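Local coordinates for protein hydrogen peroxide-inducible genes activator (Corynebacterium glutamicum, PDB 6G1D) that probably senses hydrogen peroxide and, as a LysR-type transcription factor, regulates peroxide-inducible genes in response, at residues 167-172 with 280-285. The protein carries 1 engineered substitution. Numbering follows the deposited sequence.
Sequences IPLYDE and RRIGLV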
# COMPACT_ATOMS: atom_id res chain seq x y z
N ILE B 167 29.66 -10.62 -6.41
CA ILE B 167 30.31 -11.72 -7.10
C ILE B 167 29.67 -11.80 -8.50
O ILE B 167 28.49 -12.12 -8.58
CB ILE B 167 30.12 -13.08 -6.39
CG1 ILE B 167 30.61 -13.02 -4.95
CG2 ILE B 167 30.94 -14.14 -7.11
CD1 ILE B 167 30.22 -14.23 -4.12
N PRO B 168 30.42 -11.49 -9.57
CA PRO B 168 29.85 -11.62 -10.91
C PRO B 168 29.55 -13.08 -11.21
O PRO B 168 30.39 -13.97 -10.90
CB PRO B 168 31.00 -11.13 -11.84
CG PRO B 168 32.03 -10.52 -10.97
CD PRO B 168 31.82 -11.02 -9.60
N LEU B 169 28.38 -13.35 -11.77
CA LEU B 169 28.00 -14.75 -12.07
C LEU B 169 28.09 -15.03 -13.56
O LEU B 169 28.85 -15.90 -13.98
CB LEU B 169 26.61 -15.06 -11.54
CG LEU B 169 26.42 -14.90 -10.02
CD1 LEU B 169 25.00 -15.14 -9.64
CD2 LEU B 169 27.33 -15.88 -9.29
N TYR B 170 27.33 -14.28 -14.35
CA TYR B 170 27.29 -14.47 -15.80
C TYR B 170 26.64 -13.28 -16.50
O TYR B 170 25.95 -12.49 -15.86
CB TYR B 170 26.51 -15.75 -16.13
CG TYR B 170 25.15 -15.82 -15.46
CD1 TYR B 170 24.03 -15.22 -16.01
CD2 TYR B 170 24.99 -16.50 -14.25
CE1 TYR B 170 22.80 -15.29 -15.39
CE2 TYR B 170 23.75 -16.56 -13.63
CZ TYR B 170 22.67 -15.97 -14.20
OH TYR B 170 21.47 -16.06 -13.57
N ASP B 171 26.89 -13.18 -17.80
CA ASP B 171 26.13 -12.32 -18.71
C ASP B 171 25.02 -13.14 -19.39
O ASP B 171 25.28 -14.19 -19.98
CB ASP B 171 27.05 -11.74 -19.78
CG ASP B 171 27.99 -10.72 -19.22
OD1 ASP B 171 27.60 -9.97 -18.31
OD2 ASP B 171 29.14 -10.63 -19.71
N GLU B 172 23.79 -12.67 -19.27
CA GLU B 172 22.63 -13.37 -19.82
C GLU B 172 22.10 -12.56 -20.99
O GLU B 172 21.72 -11.39 -20.80
CB GLU B 172 21.54 -13.51 -18.78
CG GLU B 172 20.26 -14.13 -19.30
CD GLU B 172 19.28 -14.47 -18.20
OE1 GLU B 172 19.36 -13.84 -17.10
OE2 GLU B 172 18.42 -15.36 -18.45
N ARG B 280 22.35 -8.75 -19.85
CA ARG B 280 22.46 -8.17 -18.49
C ARG B 280 23.50 -8.96 -17.74
O ARG B 280 23.69 -10.16 -18.01
CB ARG B 280 21.13 -8.23 -17.77
CG ARG B 280 20.60 -9.63 -17.55
CD ARG B 280 19.29 -9.59 -16.86
NE ARG B 280 18.75 -10.92 -16.64
CZ ARG B 280 17.59 -11.15 -16.05
NH1 ARG B 280 16.84 -10.13 -15.61
NH2 ARG B 280 17.17 -12.39 -15.89
N ARG B 281 24.20 -8.29 -16.83
CA ARG B 281 25.18 -8.96 -15.97
C ARG B 281 24.51 -9.28 -14.65
O ARG B 281 24.06 -8.36 -13.94
CB ARG B 281 26.43 -8.10 -15.77
CG ARG B 281 27.45 -8.74 -14.83
CD ARG B 281 28.86 -8.29 -15.15
NE ARG B 281 29.44 -9.04 -16.27
CZ ARG B 281 30.55 -8.67 -16.92
NH1 ARG B 281 31.15 -7.51 -16.68
NH2 ARG B 281 30.99 -9.45 -17.91
N ILE B 282 24.42 -10.56 -14.33
CA ILE B 282 23.85 -11.03 -13.09
C ILE B 282 24.97 -11.34 -12.12
O ILE B 282 26.06 -11.81 -12.51
CB ILE B 282 23.00 -12.30 -13.34
CG1 ILE B 282 21.82 -11.97 -14.22
CG2 ILE B 282 22.48 -12.87 -12.03
CD1 ILE B 282 20.82 -10.95 -13.63
N GLY B 283 24.70 -11.04 -10.86
CA GLY B 283 25.69 -11.16 -9.79
C GLY B 283 25.05 -11.51 -8.46
O GLY B 283 23.81 -11.38 -8.27
N LEU B 284 25.89 -11.93 -7.53
CA LEU B 284 25.46 -12.25 -6.19
C LEU B 284 25.95 -11.13 -5.28
O LEU B 284 27.14 -10.81 -5.27
CB LEU B 284 26.04 -13.61 -5.78
CG LEU B 284 25.41 -14.22 -4.55
CD1 LEU B 284 23.91 -14.44 -4.73
CD2 LEU B 284 26.09 -15.55 -4.21
N VAL B 285 25.04 -10.51 -4.55
CA VAL B 285 25.36 -9.34 -3.74
C VAL B 285 25.20 -9.72 -2.27
O VAL B 285 24.20 -10.37 -1.91
CB VAL B 285 24.45 -8.14 -4.12
CG1 VAL B 285 24.81 -6.90 -3.30
CG2 VAL B 285 24.59 -7.81 -5.58
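I282 lays its branched side chain against one face of the Y170 ring, CB 3.6 Å from CE1 and displaced toward the rim, a CH-pi contact in which CG2 reaches on to the phenol oxygen. Y170 CG is set between the backbone N and the carbonyl carbon (chi1 51°), and the ring lies alongside I282, pointing the same way; F307 of helix 293-316 also stacks with it. A classic beta bulge in this antiparallel pairing lets L169 and Y170 share one partner: I282 O takes the N-H of L169 at 2.9 Å and, weakly, that of Y170. At the bulge the CB of L169 points toward the other strand; its CG lies 3.8 Å from G283 CA and its CD1 reaches the CB of L284. Bare of a side chain, G283 also brings its CA to 3.2 Å from I167 O.

Beyond Y170, E172 and R280 run side by side on the face that carries Y170 and I282. In their salt bridge both NE and NH2 of R280 converge on E172 OE1, the latter at 2.9 Å, from one side of the carboxylate plane though within the guanidinium plane. I282 CD1 rests over a guanidinium face. D171 and R281 make a second salt bridge on the other face, OD2 to NH2 at 2.8 Å, its hydrogen bonds weak.

Backbone bonds thus join these neighbouring strands of the LysR substrate-binding domain, and the salt bridges supplement them. S256 holds E172 OE2, while E172 orients the R280 guanidinium, whose NH1 bonds T109; a sulfate about 4 Å from the R280 side chain is consistent with an anion-accepting pocket.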